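PDB 4R1H: Lmo0741 protein from Listeria monocytogenes, which acts as a GntR family transcriptional regulator and probably binds DNA through a winged helix-turn-helix domain. Local coordinates for the interface of chains A and B. Sequence-based numbering; all coordinates share one arbitrary frame. Chains: chain A/B, Lmo0741 protein.

Contact 1: the interface of chains A and B. Residues chain A 97, 101, 114-115, 118; chain B 90, 93-94, 97.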
ATOM      1  N   PHE A  97      -4.349  -3.530  -4.300  1.00 18.48           N
ATOM      2  CA  PHE A  97      -5.553  -2.770  -3.997  1.00 17.79           C
ATOM      3  C   PHE A  97      -6.798  -3.678  -4.018  1.00 17.60           C
ATOM      4  O   PHE A  97      -7.583  -3.676  -3.068  1.00 18.49           O
ATOM      5  CB  PHE A  97      -5.684  -1.628  -4.988  1.00 17.09           C
ATOM      6  CG  PHE A  97      -6.972  -0.837  -4.890  1.00 16.71           C
ATOM      7  CD1 PHE A  97      -7.292  -0.163  -3.733  1.00 17.01           C
ATOM      8  CD2 PHE A  97      -7.836  -0.771  -5.945  1.00 17.89           C
ATOM      9  CE1 PHE A  97      -8.450   0.562  -3.674  1.00 17.69           C
ATOM     10  CE2 PHE A  97      -9.047  -0.073  -5.886  1.00 18.37           C
ATOM     11  CZ  PHE A  97      -9.363   0.575  -4.712  1.00 18.39           C
HETATM   12  N   MSE A 101      -9.170  -4.547  -0.725  1.00 17.86           N
HETATM   13  CA  MSE A 101     -10.596  -4.240  -0.777  1.00 19.29           C
HETATM   14  C   MSE A 101     -11.460  -5.501  -0.674  1.00 19.99           C
HETATM   15  O   MSE A 101     -12.494  -5.498   0.002  1.00 17.92           O
HETATM   16  CB  MSE A 101     -10.962  -3.422  -1.981  1.00 18.81           C
HETATM   17  CG  MSE A 101     -10.220  -2.086  -2.043  1.00 18.61           C
HETATM   18 SE   MSE A 101     -11.093  -0.748  -0.936  0.65 21.64          SE
HETATM   19  CE  MSE A 101     -12.428  -0.213  -2.143  1.00 20.63           C
ATOM     20  N   TRP A 114     -15.932   2.930  -5.959  1.00 22.22           N
ATOM     21  CA  TRP A 114     -15.007   3.682  -5.059  1.00 22.07           C
ATOM     22  C   TRP A 114     -14.004   4.473  -5.845  1.00 22.32           C
ATOM     23  O   TRP A 114     -13.775   5.672  -5.640  1.00 23.55           O
ATOM     24  CB  TRP A 114     -14.332   2.715  -4.075  1.00 20.82           C
ATOM     25  CG  TRP A 114     -15.001   2.608  -2.708  1.00 22.64           C
ATOM     26  CD1 TRP A 114     -15.765   1.637  -2.230  1.00 23.06           C
ATOM     27  CD2 TRP A 114     -15.056   3.667  -1.757  1.00 24.47           C
ATOM     28  NE1 TRP A 114     -16.244   1.971  -0.960  1.00 24.06           N
ATOM     29  CE2 TRP A 114     -15.820   3.220  -0.672  1.00 25.63           C
ATOM     30  CE3 TRP A 114     -14.509   4.953  -1.729  1.00 28.10           C
ATOM     31  CZ2 TRP A 114     -16.061   4.039   0.442  1.00 28.03           C
ATOM     32  CZ3 TRP A 114     -14.727   5.742  -0.627  1.00 30.97           C
ATOM     33  CH2 TRP A 114     -15.514   5.279   0.422  1.00 28.24           C
ATOM     34  N   VAL A 115     -13.384   3.811  -6.823  1.00 20.38           N
ATOM     35  CA  VAL A 115     -12.370   4.452  -7.675  1.00 21.96           C
ATOM     36  C   VAL A 115     -12.967   5.630  -8.408  1.00 24.01           C
ATOM     37  O   VAL A 115     -12.358   6.718  -8.505  1.00 25.40           O
ATOM     38  CB  VAL A 115     -11.740   3.417  -8.649  1.00 21.52           C
ATOM     39  CG1 VAL A 115     -10.901   4.153  -9.681  1.00 23.65           C
ATOM     40  CG2 VAL A 115     -10.931   2.379  -7.914  1.00 22.99           C
ATOM     41  N   VAL A 118     -13.835   8.728  -5.735  1.00 36.19           N
ATOM     42  CA  VAL A 118     -12.862   9.290  -4.833  1.00 42.48           C
ATOM     43  C   VAL A 118     -12.218  10.572  -5.289  1.00 55.83           C
ATOM     44  O   VAL A 118     -11.561  10.612  -6.315  1.00 60.68           O
ATOM     45  CB  VAL A 118     -11.845   8.238  -4.355  1.00 38.63           C
ATOM     46  CG1 VAL A 118     -10.472   8.785  -4.102  1.00 43.98           C
ATOM     47  CG2 VAL A 118     -12.461   7.592  -3.127  1.00 35.21           C
TER
ATOM     48  N   ALA B  90     -12.015   2.109   3.296  1.00 21.07           N
ATOM     49  CA  ALA B  90     -12.095   1.989   1.803  1.00 21.17           C
ATOM     50  C   ALA B  90     -11.616   3.295   1.163  1.00 21.59           C
ATOM     51  O   ALA B  90     -10.890   3.287   0.145  1.00 20.17           O
ATOM     52  CB  ALA B  90     -13.456   1.694   1.343  1.00 22.89           C
ATOM     53  N   LEU B  93      -7.765   3.380   1.353  1.00 19.73           N
ATOM     54  CA  LEU B  93      -7.120   2.466   0.422  1.00 19.71           C
ATOM     55  C   LEU B  93      -7.225   3.045  -1.034  1.00 19.18           C
ATOM     56  O   LEU B  93      -6.277   2.971  -1.843  1.00 20.55           O
ATOM     57  CB  LEU B  93      -7.827   1.121   0.412  1.00 20.26           C
ATOM     58  CG  LEU B  93      -7.381   0.283   1.633  1.00 21.21           C
ATOM     59  CD1 LEU B  93      -8.380  -0.883   1.725  1.00 22.37           C
ATOM     60  CD2 LEU B  93      -6.032  -0.349   1.360  1.00 25.69           C
ATOM     61  N   THR B  94      -8.391   3.549  -1.340  1.00 18.43           N
ATOM     62  CA  THR B  94      -8.665   4.049  -2.705  1.00 19.24           C
ATOM     63  C   THR B  94      -7.847   5.317  -2.969  1.00 20.16           C
ATOM     64  O   THR B  94      -7.224   5.436  -4.048  1.00 20.16           O
ATOM     65  CB  THR B  94     -10.173   4.272  -2.884  1.00 19.46           C
ATOM     66  OG1 THR B  94     -10.899   3.042  -2.654  1.00 19.10           O
ATOM     67  CG2 THR B  94     -10.514   4.696  -4.297  1.00 19.47           C
ATOM     68  N   PHE B  97      -4.244   4.274  -3.537  1.00 19.66           N
ATOM     69  CA  PHE B  97      -4.112   3.645  -4.850  1.00 19.40           C
ATOM     70  C   PHE B  97      -4.112   4.659  -5.984  1.00 19.40           C
ATOM     71  O   PHE B  97      -3.217   4.629  -6.852  1.00 19.64           O
ATOM     72  CB  PHE B  97      -5.201   2.601  -5.013  1.00 19.01           C
ATOM     73  CG  PHE B  97      -5.298   1.969  -6.392  1.00 17.37           C
ATOM     74  CD1 PHE B  97      -4.231   1.219  -6.918  1.00 18.14           C
ATOM     75  CD2 PHE B  97      -6.413   2.156  -7.189  1.00 18.05           C
ATOM     76  CE1 PHE B  97      -4.276   0.645  -8.159  1.00 17.64           C
ATOM     77  CE2 PHE B  97      -6.483   1.548  -8.440  1.00 17.10           C
ATOM     78  CZ  PHE B  97      -5.416   0.803  -8.934  1.00 16.90           C
TER
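The hydroxyl OG1 of B:Thr94 touches chain A at the ring of A:Phe97, the CB of A:Trp114 and the methyl CE of A:Met101, and it is held from behind by its own helix: OG1 donates to the carbonyl O of B:Ala90 at 2.8 Å, from above the carbonyl plane. With OG1 beside the backbone N (chi1 -58°), the hydroxyl turns back to that carbonyl and lies at the rim of the A:Phe97 ring, in its plane, 3.6 Å from CZ. The other branch, CG2, packs on CG2 of A:Val118. This patch of the two-fold interface sets helix 79-103 of chain B on helices 79-103 and 108-117 of chain A and the residue just beyond. Near the axis A:Phe97 stacks on its own counterpart, B:Phe97; the rings are almost parallel, 5° apart, with centroids 4.3 Å from each other and a slip toward the rim. CG lies opposite the backbone N in both (chi1 174° in chain A), which brings the two rings together face to face. At the far end the bent chain of A:Met101, a selenomethionine, runs antiparallel past B:Leu93, SE meeting CD1 at 3.8 Å. The methyl CB of B:Ala90 sits over the face of the A:Trp114 indole, 3.5 Å from CE2.

Contact 2: the interface of chains A and B. Residues chain A 89-90, 93-94; chain B 100-101, 104, 106.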
ATOM      1  N   ILE A  89       4.441  -2.339 -12.768  1.00 20.06           N
ATOM      2  CA  ILE A  89       4.225  -1.574 -11.594  1.00 21.40           C
ATOM      3  C   ILE A  89       2.727  -1.376 -11.350  1.00 21.20           C
ATOM      4  O   ILE A  89       2.250  -1.584 -10.186  1.00 21.13           O
ATOM      5  CB  ILE A  89       4.929  -0.253 -11.622  1.00 22.92           C
ATOM      6  CG1 ILE A  89       6.510  -0.424 -11.619  1.00 23.34           C
ATOM      7  CG2 ILE A  89       4.618   0.566 -10.400  1.00 22.36           C
ATOM      8  CD1 ILE A  89       7.182   0.881 -11.983  1.00 24.17           C
ATOM      9  N   ALA A  90       2.033  -1.034 -12.402  1.00 21.55           N
ATOM     10  CA  ALA A  90       0.564  -0.809 -12.324  1.00 20.99           C
ATOM     11  C   ALA A  90      -0.137  -2.122 -11.932  1.00 22.91           C
ATOM     12  O   ALA A  90      -1.093  -2.111 -11.125  1.00 20.28           O
ATOM     13  CB  ALA A  90       0.002  -0.302 -13.616  1.00 22.45           C
ATOM     14  N   LEU A  93       0.321  -2.722  -8.155  1.00 19.67           N
ATOM     15  CA  LEU A  93      -0.477  -1.803  -7.411  1.00 20.94           C
ATOM     16  C   LEU A  93      -1.954  -2.178  -7.433  1.00 19.59           C
ATOM     17  O   LEU A  93      -2.628  -2.147  -6.374  1.00 18.46           O
ATOM     18  CB  LEU A  93      -0.340  -0.382  -7.915  1.00 20.64           C
ATOM     19  CG  LEU A  93       0.982   0.363  -7.656  1.00 22.42           C
ATOM     20  CD1 LEU A  93       1.099   1.634  -8.484  1.00 22.39           C
ATOM     21  CD2 LEU A  93       1.107   0.657  -6.198  1.00 24.30           C
ATOM     22  N   THR A  94      -2.447  -2.527  -8.583  1.00 18.92           N
ATOM     23  CA  THR A  94      -3.851  -2.884  -8.788  1.00 18.97           C
ATOM     24  C   THR A  94      -4.165  -4.225  -8.069  1.00 21.27           C
ATOM     25  O   THR A  94      -5.202  -4.284  -7.346  1.00 18.96           O
ATOM     26  CB  THR A  94      -4.194  -2.933 -10.237  1.00 17.67           C
ATOM     27  OG1 THR A  94      -3.857  -1.689 -10.849  1.00 17.71           O
ATOM     28  CG2 THR A  94      -5.654  -3.133 -10.432  1.00 18.53           C
TER
ATOM     29  N   GLU B 100      -0.892   6.602  -6.031  1.00 21.58           N
ATOM     30  CA  GLU B 100       0.224   5.903  -6.544  1.00 22.58           C
ATOM     31  C   GLU B 100       0.166   5.728  -8.086  1.00 20.88           C
ATOM     32  O   GLU B 100       1.235   5.804  -8.764  1.00 22.43           O
ATOM     33  CB  GLU B 100       0.392   4.544  -5.897  1.00 25.57           C
ATOM     34  CG  GLU B 100       0.785   4.609  -4.440  1.00 26.80           C
ATOM     35  CD  GLU B 100       2.096   5.345  -4.192  1.00 33.74           C
ATOM     36  OE1 GLU B 100       3.079   5.078  -4.883  1.00 34.86           O
ATOM     37  OE2 GLU B 100       2.121   6.259  -3.352  1.00 41.44           O
HETATM   38  N   MSE B 101      -1.014   5.437  -8.603  1.00 20.77           N
HETATM   39  CA  MSE B 101      -1.236   5.309 -10.039  1.00 20.40           C
HETATM   40  C   MSE B 101      -0.990   6.650 -10.734  1.00 20.51           C
HETATM   41  O   MSE B 101      -0.395   6.719 -11.815  1.00 21.93           O
HETATM   42  CB  MSE B 101      -2.622   4.755 -10.355  1.00 18.57           C
HETATM   43  CG  MSE B 101      -2.741   3.321  -9.843  1.00 21.19           C
HETATM   44 SE   MSE B 101      -1.851   1.972 -10.853  0.65 21.41          SE
HETATM   45  CE  MSE B 101      -3.281   1.724 -12.161  1.00 19.98           C
ATOM     46  N   LEU B 104       2.511   7.664 -11.586  1.00 23.91           N
ATOM     47  CA  LEU B 104       3.047   7.023 -12.768  1.00 23.55           C
ATOM     48  C   LEU B 104       2.460   7.652 -14.073  1.00 24.00           C
ATOM     49  O   LEU B 104       2.730   7.159 -15.170  1.00 25.10           O
ATOM     50  CB  LEU B 104       2.634   5.582 -12.777  1.00 26.12           C
ATOM     51  CG  LEU B 104       3.108   4.771 -11.591  1.00 28.11           C
ATOM     52  CD1 LEU B 104       2.538   3.381 -11.748  1.00 33.12           C
ATOM     53  CD2 LEU B 104       4.612   4.796 -11.612  1.00 32.79           C
ATOM     54  N   ILE B 106      -0.864   7.756 -14.837  1.00 19.78           N
ATOM     55  CA  ILE B 106      -1.976   6.991 -15.365  1.00 19.77           C
ATOM     56  C   ILE B 106      -3.238   7.736 -14.977  1.00 19.68           C
ATOM     57  O   ILE B 106      -3.511   8.007 -13.801  1.00 21.43           O
ATOM     58  CB  ILE B 106      -1.981   5.570 -14.776  1.00 21.20           C
ATOM     59  CG1 ILE B 106      -0.680   4.883 -15.150  1.00 23.49           C
ATOM     60  CG2 ILE B 106      -3.165   4.806 -15.286  1.00 22.60           C
ATOM     61  CD1 ILE B 106      -0.573   3.496 -14.647  1.00 24.63           C
TER
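A:Leu93 and the selenomethionine B:Met101 run alongside one another head to tail, the twin, with chains exchanged, of the selenomethionine-leucine pair on the other side of the two-fold axis. B:Glu100 lies crosswise to A:Leu93, and its CB touches both leucine methyls, CD1 and CD2, at 4.0 Å; here the glutamate contributes the aliphatic root of its side chain. Bends at chi2 and chi3 (-75° and -84°) fold the B:Met101 chain so that SE lies against A:Ala90 while the methyl CE turns toward the hydroxyl of A:Thr94. That hydroxyl repeats the bond of its twin to the carbonyl of A:Ala90, which would limit its rotation. Farther along, CG2 of A:Ile89 meets CD1 of B:Leu104 obliquely at 3.8 Å, the isoleucine branch being the one opposite its backbone N. The same leucine methyl also reaches CD1 of A:Leu93, 4.0 Å away, and so bridges two successive turns of the chain A helix. From the loop, CD1 of B:Ile106 closes on the CB of A:Ala90 at 4.0 Å. Helix 79-103 of chain A is thus packed against the end of the equivalent helix of chain B and the loop that follows it, an apolar seam that probably contributes to holding the two subunits together as a dimer.

Contact 3: the interface of chains A and B. Residues chain A 115, 118-120; chain B 95, 98, 108.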
ATOM      1  N   VAL A 115     -13.384   3.811  -6.823  1.00 20.38           N
ATOM      2  CA  VAL A 115     -12.370   4.452  -7.675  1.00 21.96           C
ATOM      3  C   VAL A 115     -12.967   5.630  -8.408  1.00 24.01           C
ATOM      4  O   VAL A 115     -12.358   6.718  -8.505  1.00 25.40           O
ATOM      5  CB  VAL A 115     -11.740   3.417  -8.649  1.00 21.52           C
ATOM      6  CG1 VAL A 115     -10.901   4.153  -9.681  1.00 23.65           C
ATOM      7  CG2 VAL A 115     -10.931   2.379  -7.914  1.00 22.99           C
ATOM      8  N   VAL A 118     -13.835   8.728  -5.735  1.00 36.19           N
ATOM      9  CA  VAL A 118     -12.862   9.290  -4.833  1.00 42.48           C
ATOM     10  C   VAL A 118     -12.218  10.572  -5.289  1.00 55.83           C
ATOM     11  O   VAL A 118     -11.561  10.612  -6.315  1.00 60.68           O
ATOM     12  CB  VAL A 118     -11.845   8.238  -4.355  1.00 38.63           C
ATOM     13  CG1 VAL A 118     -10.472   8.785  -4.102  1.00 43.98           C
ATOM     14  CG2 VAL A 118     -12.461   7.592  -3.127  1.00 35.21           C
ATOM     15  N   GLU A 119     -12.466  11.588  -4.458  1.00 63.51           N
ATOM     16  CA  GLU A 119     -11.792  12.866  -4.446  1.00 74.62           C
ATOM     17  C   GLU A 119     -10.267  12.642  -4.370  1.00 72.73           C
ATOM     18  O   GLU A 119      -9.739  12.012  -3.430  1.00 60.83           O
ATOM     19  CB  GLU A 119     -12.318  13.645  -3.235  1.00 81.85           C
ATOM     20  CG  GLU A 119     -12.030  15.128  -3.233  1.00 91.82           C
ATOM     21  CD  GLU A 119     -11.870  15.662  -1.819  1.00 99.86           C
ATOM     22  OE1 GLU A 119     -12.871  15.665  -1.063  1.00 98.28           O
ATOM     23  OE2 GLU A 119     -10.737  16.078  -1.475  1.00102.63           O
ATOM     24  N   GLU A 120      -9.560  13.138  -5.375  1.00 74.45           N
ATOM     25  CA  GLU A 120      -8.180  12.737  -5.580  1.00 83.81           C
ATOM     26  C   GLU A 120      -7.232  13.783  -4.980  1.00 83.13           C
ATOM     27  O   GLU A 120      -7.292  14.955  -5.341  1.00 78.07           O
ATOM     28  CB  GLU A 120      -7.944  12.503  -7.071  1.00 89.65           C
ATOM     29  CG  GLU A 120      -9.037  11.634  -7.705  1.00 90.45           C
ATOM     30  CD  GLU A 120      -9.276  11.963  -9.166  1.00 99.11           C
ATOM     31  OE1 GLU A 120      -8.298  11.920  -9.943  1.00 98.10           O
ATOM     32  OE2 GLU A 120     -10.437  12.273  -9.534  1.00 96.25           O
TER
ATOM     33  N   GLU B  95      -7.873   6.272  -2.053  1.00 20.42           N
ATOM     34  CA  GLU B  95      -7.031   7.464  -2.244  1.00 23.64           C
ATOM     35  C   GLU B  95      -5.582   7.095  -2.462  1.00 24.66           C
ATOM     36  O   GLU B  95      -4.910   7.710  -3.321  1.00 23.30           O
ATOM     37  CB  GLU B  95      -7.080   8.356  -1.032  1.00 27.35           C
ATOM     38  CG  GLU B  95      -8.330   9.101  -0.901  1.00 29.15           C
ATOM     39  CD  GLU B  95      -8.427   9.816   0.488  1.00 34.97           C
ATOM     40  OE1 GLU B  95      -7.724   9.513   1.520  1.00 38.52           O
ATOM     41  OE2 GLU B  95      -9.366  10.590   0.512  1.00 40.71           O
ATOM     42  N   ILE B  98      -5.109   5.536  -5.984  1.00 18.79           N
ATOM     43  CA  ILE B  98      -5.215   6.544  -7.088  1.00 19.72           C
ATOM     44  C   ILE B  98      -3.963   7.427  -7.037  1.00 21.34           C
ATOM     45  O   ILE B  98      -3.407   7.747  -8.104  1.00 21.18           O
ATOM     46  CB  ILE B  98      -6.478   7.343  -6.970  1.00 21.24           C
ATOM     47  CG1 ILE B  98      -7.669   6.487  -7.319  1.00 22.00           C
ATOM     48  CG2 ILE B  98      -6.452   8.596  -7.901  1.00 25.51           C
ATOM     49  CD1 ILE B  98      -9.010   7.068  -6.938  1.00 24.50           C
ATOM     50  N   LYS B 108      -7.445   8.706 -14.801  1.00 20.13           N
ATOM     51  CA  LYS B 108      -8.487   8.001 -14.113  1.00 20.35           C
ATOM     52  C   LYS B 108      -9.127   6.919 -14.957  1.00 20.08           C
ATOM     53  O   LYS B 108      -9.521   5.831 -14.472  1.00 19.46           O
ATOM     54  CB  LYS B 108      -9.551   9.036 -13.625  1.00 24.20           C
ATOM     55  CG  LYS B 108     -10.756   8.457 -12.949  1.00 27.01           C
ATOM     56  CD  LYS B 108     -10.362   7.631 -11.716  1.00 31.29           C
ATOM     57  CE  LYS B 108     -10.087   8.402 -10.455  1.00 34.30           C
ATOM     58  NZ  LYS B 108     -11.299   8.994  -9.796  1.00 38.61           N
TER
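The side-chain amine NZ of B:Lys108 donates a hydrogen bond to the backbone carbonyl O of A:Val115, 2.8 Å away. The approach is fairly straight, with a C=O...N angle of 157° and a tilt of 17° from the carbonyl plane. From the same amine a weak contact runs to the carboxylate OE2 of A:Glu120, 3.4 Å from NZ; it counts as a salt bridge, but the glutamate is poorly ordered and its position should be read with caution. The lysine tail therefore lies between a carbonyl in the last turn of helix 108-117 and the C-terminal segment of chain A. Because that carbonyl is close to the helix's C-terminal end, its partial negative charge may be enhanced, which would suit a lysine donor. Bends at chi2, chi3 and chi4 fold the chain round so that NZ reaches the A:Val115 carbonyl, and its CD passes CG1 of that valine. Beside this polar pair, B:Ile98 forms an apolar wall: its CD1 lies antiparallel along CG1 of A:Val118 at 3.6 Å, while its other branch, CG2, faces CG of A:Glu120. This is the edge of the two-fold interface, where the C-terminal segment of chain A meets helices 79-103 and 108-117 of chain B, and it probably contributes to subunit pairing. About one turn earlier on helix 79-103, B:Glu95 lies crosswise to A:Val118, its CG 3.9 Å from the valine CG1.

Contact 1 and contact 3 are neighbours, their C-alpha centres about 7 Å apart, and they share A:Val115 and A:Val118; contact 2 lies about 12 Å from each. All three use helix 79-103 of chain B, and contacts 1 and 2 also use that helix from chain A, while contacts 1 and 3 bring in helix 108-117 of chain A and contact 3 adds helix 108-117 of chain B. Contacts 1 and 2 are partly twinned, through Met101 with Ala90, Leu93 and Thr94. The three contacts together give mostly apolar packing, with the lysine bonds of contact 3 at one side, consistent with a dimer that would set the spacing of two DNA-binding domains.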